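Local coordinates for protein beta-agarase D (PDB 4ASM) that hydrolyses the beta-1,4-linkages of agarose at random points along the chain, with retention of anomeric configuration, through its family GH16 catalytic domain, at residues N58-N70 / S148-E160. Numbering follows the deposited sequence.
Sequences NKYHNRPNGQPNN and SDIWLLSPDDTQE. With IMD (imidazole), chain C.
Two type I turns, R63 to G66 in the loop 58-70 and S154 to D157 in the hairpin 148-160, meet where P64 and P155 bring their CA atoms within 5.2 Å. The proline rings touch there, P64 CG lying 3.9 Å from P155 CB. Deeper in, the link turns polar: H61 NE2 donates to D157 OD1 over 2.7 Å, a bent bond (131°) that nevertheless lies in the imidazole plane and uses the syn lone pair of the carboxylate. In H61 a chi1 of 73°, with CG between backbone N and carbonyl carbon, sets the ring edge, with NE2 and CE1, against S154 O and D157 OD1; ND1 is hydrogen-bonded to D320, so a carboxylate at each ring nitrogen fixes the rotation of the imidazole. L153 packs against this ring and reaches the phenol of Y60 with CD2, 3.4 Å from OH; the Y60 ring in turn carries H61 CD2 over its centre and brings CE1 to W151 CH2. In the beta-jelly-roll sandwich of family GH16, strands 147-153 and 159-166 form the antiparallel hairpin that carries E160, the probable nucleophile, which places the contact beside what is probably the catalytic cleft, on the concave side. An imidazole, probably from the crystallisation liquor, lies over one face of W151 and donates through N1 to E160 OE2 (2.6 Å). A water above the rim of the H61 ring accepts from N69 ND2 and lies 2.9 Å from both N62 O and P155 O, with more acceptors in reach than it has protons, while N69 OD1 accepts from the backbone N of F71.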
loop_
_atom_site.group_PDB
_atom_site.type_symbol
_atom_site.label_atom_id
_atom_site.label_comp_id
_atom_site.label_asym_id
_atom_site.label_seq_id
_atom_site.Cartn_x
_atom_site.Cartn_y
_atom_site.Cartn_z
ATOM N N ASN A 58 -4.739 7.511 -15.743
ATOM C CA ASN A 58 -4.841 6.053 -15.766
ATOM C C ASN A 58 -3.519 5.349 -16.041
ATOM O O ASN A 58 -3.470 4.341 -16.774
ATOM C CB ASN A 58 -5.954 5.589 -16.733
ATOM C CG ASN A 58 -5.715 6.032 -18.182
ATOM O OD1 ASN A 58 -4.840 6.866 -18.462
ATOM N ND2 ASN A 58 -6.498 5.468 -19.108
ATOM N N LYS A 59 -2.455 5.844 -15.404
ATOM C CA LYS A 59 -1.139 5.265 -15.580
ATOM C C LYS A 59 -0.336 5.385 -14.288
ATOM O O LYS A 59 -0.627 6.229 -13.457
ATOM C CB LYS A 59 -0.420 5.970 -16.758
ATOM C CG LYS A 59 0.918 5.378 -17.163
ATOM C CD LYS A 59 1.385 6.067 -18.452
ATOM C CE LYS A 59 2.761 5.575 -18.863
ATOM N NZ LYS A 59 3.070 5.990 -20.274
ATOM N N TYR A 60 0.665 4.519 -14.154
ATOM C CA TYR A 60 1.672 4.662 -13.113
ATOM C C TYR A 60 2.325 6.043 -13.201
ATOM O O TYR A 60 2.368 6.658 -14.260
ATOM C CB TYR A 60 2.705 3.577 -13.354
ATOM C CG TYR A 60 3.826 3.457 -12.374
ATOM C CD1 TYR A 60 3.579 3.174 -11.020
ATOM C CD2 TYR A 60 5.144 3.549 -12.797
ATOM C CE1 TYR A 60 4.641 2.994 -10.109
ATOM C CE2 TYR A 60 6.195 3.394 -11.898
ATOM C CZ TYR A 60 5.942 3.112 -10.559
ATOM O OH TYR A 60 6.993 2.945 -9.664
ATOM N N HIS A 61 2.856 6.511 -12.078
ATOM C CA HIS A 61 3.185 7.932 -11.905
ATOM C C HIS A 61 4.316 8.455 -12.785
ATOM O O HIS A 61 5.298 7.754 -13.055
ATOM C CB HIS A 61 3.456 8.226 -10.409
ATOM C CG HIS A 61 4.760 7.690 -9.884
ATOM N ND1 HIS A 61 5.389 8.263 -8.801
ATOM C CD2 HIS A 61 5.557 6.671 -10.291
ATOM C CE1 HIS A 61 6.506 7.606 -8.551
ATOM N NE2 HIS A 61 6.634 6.635 -9.438
ATOM N N ASN A 62 4.157 9.702 -13.224
ATOM C CA ASN A 62 5.207 10.351 -14.025
ATOM C C ASN A 62 6.508 10.524 -13.259
ATOM O O ASN A 62 6.545 10.554 -12.024
ATOM C CB ASN A 62 4.748 11.730 -14.520
ATOM C CG ASN A 62 3.626 11.662 -15.537
ATOM O OD1 ASN A 62 3.483 10.698 -16.280
ATOM N ND2 ASN A 62 2.819 12.720 -15.572
ATOM N N ARG A 63 7.585 10.674 -14.025
ATOM C CA ARG A 63 8.881 11.068 -13.488
ATOM C C ARG A 63 8.860 12.488 -12.915
ATOM O O ARG A 63 7.972 13.265 -13.242
ATOM C CB ARG A 63 9.905 10.980 -14.612
ATOM C CG ARG A 63 10.178 9.569 -15.017
ATOM C CD ARG A 63 10.921 9.501 -16.324
ATOM N NE ARG A 63 11.144 8.111 -16.701
ATOM C CZ ARG A 63 12.116 7.348 -16.206
ATOM N NH1 ARG A 63 12.975 7.849 -15.320
ATOM N NH2 ARG A 63 12.239 6.088 -16.602
ATOM N N PRO A 64 9.834 12.837 -12.051
ATOM C CA PRO A 64 9.911 14.211 -11.515
ATOM C C PRO A 64 9.837 15.313 -12.597
ATOM O O PRO A 64 9.210 16.349 -12.358
ATOM C CB PRO A 64 11.261 14.229 -10.790
ATOM C CG PRO A 64 11.446 12.772 -10.338
ATOM C CD PRO A 64 10.876 11.952 -11.485
ATOM N N ASN A 65 10.445 15.067 -13.764
ATOM C CA ASN A 65 10.437 16.047 -14.875
ATOM C C ASN A 65 9.147 16.093 -15.700
ATOM O O ASN A 65 9.029 16.879 -16.653
ATOM C CB ASN A 65 11.667 15.874 -15.796
ATOM C CG ASN A 65 11.699 14.536 -16.544
ATOM O OD1 ASN A 65 12.712 14.196 -17.170
ATOM N ND2 ASN A 65 10.609 13.787 -16.508
ATOM N N GLY A 66 8.191 15.236 -15.353
ATOM C CA GLY A 66 6.891 15.229 -16.010
ATOM C C GLY A 66 6.759 14.200 -17.115
ATOM O O GLY A 66 5.646 13.958 -17.614
ATOM N N GLN A 67 7.889 13.609 -17.512
ATOM C CA GLN A 67 7.919 12.583 -18.553
ATOM C C GLN A 67 7.316 11.290 -18.013
ATOM O O GLN A 67 7.354 11.062 -16.801
ATOM C CB GLN A 67 9.355 12.357 -19.062
ATOM C CG GLN A 67 9.895 13.499 -19.937
ATOM C CD GLN A 67 9.020 13.754 -21.163
ATOM O OE1 GLN A 67 8.983 12.947 -22.093
ATOM N NE2 GLN A 67 8.305 14.875 -21.161
ATOM N N PRO A 68 6.740 10.455 -18.897
ATOM C CA PRO A 68 6.139 9.213 -18.411
ATOM C C PRO A 68 7.161 8.280 -17.758
ATOM O O PRO A 68 8.346 8.243 -18.140
ATOM C CB PRO A 68 5.547 8.579 -19.676
ATOM C CG PRO A 68 5.442 9.720 -20.687
ATOM C CD PRO A 68 6.599 10.606 -20.364
ATOM N N ASN A 69 6.700 7.544 -16.746
ATOM C CA ASN A 69 7.456 6.434 -16.217
ATOM C C ASN A 69 6.794 5.194 -16.798
ATOM O O ASN A 69 5.651 4.871 -16.453
ATOM C CB ASN A 69 7.406 6.438 -14.686
ATOM C CG ASN A 69 8.282 5.362 -14.074
ATOM O OD1 ASN A 69 8.470 4.290 -14.658
ATOM N ND2 ASN A 69 8.818 5.635 -12.890
ATOM N N ASN A 70 7.508 4.501 -17.690
ATOM C CA ASN A 70 6.910 3.414 -18.454
ATOM C C ASN A 70 7.097 2.022 -17.834
ATOM O O ASN A 70 6.868 1.006 -18.499
ATOM C CB ASN A 70 7.372 3.467 -19.917
ATOM C CG ASN A 70 6.843 4.703 -20.655
ATOM O OD1 ASN A 70 5.703 5.129 -20.453
ATOM N ND2 ASN A 70 7.672 5.273 -21.516
ATOM N N SER A 148 -4.241 -6.007 -3.682
ATOM C CA SER A 148 -5.069 -4.794 -3.681
ATOM C C SER A 148 -4.240 -3.714 -3.007
ATOM O O SER A 148 -3.906 -3.846 -1.811
ATOM C CB SER A 148 -6.352 -5.045 -2.890
ATOM O OG SER A 148 -7.156 -6.037 -3.519
ATOM N N ASP A 149 -3.878 -2.672 -3.767
ATOM C CA ASP A 149 -2.884 -1.680 -3.316
ATOM C C ASP A 149 -3.400 -0.256 -3.332
ATOM O O ASP A 149 -3.940 0.212 -4.357
ATOM C CB ASP A 149 -1.628 -1.689 -4.212
ATOM C CG ASP A 149 -0.891 -3.015 -4.222
ATOM O OD1 ASP A 149 -0.825 -3.700 -3.182
ATOM O OD2 ASP A 149 -0.322 -3.338 -5.313
ATOM N N ILE A 150 -3.219 0.443 -2.209
ATOM C CA ILE A 150 -3.419 1.896 -2.146
ATOM C C ILE A 150 -2.187 2.425 -1.457
ATOM O O ILE A 150 -1.857 1.996 -0.348
ATOM C CB ILE A 150 -4.672 2.280 -1.339
ATOM C CG1 ILE A 150 -5.914 1.641 -1.974
ATOM C CG2 ILE A 150 -4.773 3.795 -1.244
ATOM C CD1 ILE A 150 -7.213 1.866 -1.203
ATOM N N TRP A 151 -1.458 3.312 -2.124
ATOM C CA TRP A 151 -0.147 3.659 -1.594
ATOM C C TRP A 151 0.343 5.026 -2.053
ATOM O O TRP A 151 -0.301 5.672 -2.892
ATOM C CB TRP A 151 0.862 2.539 -1.921
ATOM C CG TRP A 151 0.967 2.116 -3.370
ATOM C CD1 TRP A 151 -0.032 1.611 -4.174
ATOM C CD2 TRP A 151 2.157 2.118 -4.163
ATOM N NE1 TRP A 151 0.479 1.310 -5.416
ATOM C CE2 TRP A 151 1.817 1.614 -5.435
ATOM C CE3 TRP A 151 3.482 2.503 -3.917
ATOM C CZ2 TRP A 151 2.756 1.493 -6.468
ATOM C CZ3 TRP A 151 4.424 2.372 -4.922
ATOM C CH2 TRP A 151 4.061 1.857 -6.192
ATOM N N LEU A 152 1.458 5.456 -1.465
ATOM C CA LEU A 152 2.075 6.757 -1.752
ATOM C C LEU A 152 3.524 6.533 -2.183
ATOM O O LEU A 152 4.250 5.739 -1.546
ATOM C CB LEU A 152 2.041 7.640 -0.494
ATOM C CG LEU A 152 0.734 7.756 0.284
ATOM C CD1 LEU A 152 0.934 8.579 1.554
ATOM C CD2 LEU A 152 -0.401 8.325 -0.576
ATOM N N LEU A 153 3.966 7.218 -3.239
ATOM C CA LEU A 153 5.331 7.004 -3.747
ATOM C C LEU A 153 5.905 8.322 -4.235
ATOM O O LEU A 153 5.253 9.019 -5.024
ATOM C CB LEU A 153 5.331 5.978 -4.880
ATOM C CG LEU A 153 6.666 5.598 -5.534
ATOM C CD1 LEU A 153 7.638 4.953 -4.535
ATOM C CD2 LEU A 153 6.442 4.675 -6.745
ATOM N N SER A 154 7.103 8.672 -3.769
ATOM C CA SER A 154 7.722 9.919 -4.239
ATOM C C SER A 154 8.009 9.794 -5.740
ATOM O O SER A 154 8.301 8.698 -6.221
ATOM C CB SER A 154 8.984 10.258 -3.427
ATOM O OG SER A 154 10.020 9.335 -3.669
ATOM N N PRO A 155 7.867 10.899 -6.491
ATOM C CA PRO A 155 8.179 10.862 -7.935
ATOM C C PRO A 155 9.536 10.229 -8.279
ATOM O O PRO A 155 9.670 9.594 -9.321
ATOM C CB PRO A 155 8.146 12.346 -8.324
ATOM C CG PRO A 155 7.122 12.920 -7.420
ATOM C CD PRO A 155 7.273 12.185 -6.090
ATOM N N ASP A 156 10.540 10.407 -7.413
ATOM C CA ASP A 156 11.866 9.846 -7.708
ATOM C C ASP A 156 12.050 8.401 -7.254
ATOM O O ASP A 156 13.139 7.833 -7.361
ATOM C CB ASP A 156 12.981 10.753 -7.165
ATOM C CG ASP A 156 13.199 10.619 -5.658
ATOM O OD1 ASP A 156 12.480 9.857 -4.958
ATOM O OD2 ASP A 156 14.116 11.310 -5.167
ATOM N N ASP A 157 10.964 7.797 -6.752
ATOM C CA ASP A 157 10.913 6.357 -6.441
ATOM C C ASP A 157 11.790 5.949 -5.228
ATOM O O ASP A 157 12.056 4.762 -5.045
ATOM C CB ASP A 157 11.255 5.473 -7.663
ATOM C CG ASP A 157 10.225 5.572 -8.771
ATOM O OD1 ASP A 157 9.055 5.897 -8.479
ATOM O OD2 ASP A 157 10.606 5.296 -9.939
ATOM N N THR A 158 12.200 6.912 -4.400
ATOM C CA THR A 158 13.039 6.569 -3.223
ATOM C C THR A 158 12.253 6.369 -1.917
ATOM O O THR A 158 12.723 5.701 -1.011
ATOM C CB THR A 158 14.146 7.618 -2.958
ATOM O OG1 THR A 158 13.575 8.895 -2.683
ATOM C CG2 THR A 158 15.096 7.727 -4.162
ATOM N N GLN A 159 11.087 7.001 -1.804
ATOM C CA GLN A 159 10.360 7.001 -0.538
ATOM C C GLN A 159 8.918 6.636 -0.788
ATOM O O GLN A 159 8.287 7.187 -1.689
ATOM C CB GLN A 159 10.446 8.364 0.144
ATOM C CG GLN A 159 11.891 8.825 0.457
ATOM C CD GLN A 159 11.989 10.166 1.185
ATOM O OE1 GLN A 159 13.078 10.787 1.230
ATOM N NE2 GLN A 159 10.904 10.623 1.747
ATOM N N GLU A 160 8.387 5.732 0.042
ATOM C CA GLU A 160 7.037 5.181 -0.162
ATOM C C GLU A 160 6.359 4.934 1.169
ATOM O O GLU A 160 6.998 4.484 2.112
ATOM C CB GLU A 160 7.136 3.874 -0.949
ATOM C CG GLU A 160 5.870 3.036 -0.980
ATOM C CD GLU A 160 6.049 1.760 -1.770
ATOM O OE1 GLU A 160 7.004 1.654 -2.575
ATOM O OE2 GLU A 160 5.186 0.858 -1.592
HETATM N N1 IMD C . 3.889 -0.919 -2.989
HETATM C C2 IMD C . 3.774 -0.962 -4.328
HETATM N N3 IMD C . 2.903 -1.940 -4.649
HETATM C C4 IMD C . 2.453 -2.519 -3.512
HETATM C C5 IMD C . 3.081 -1.864 -2.462
HETATM O O HOH W 1 8.273 8.297 -11.470
#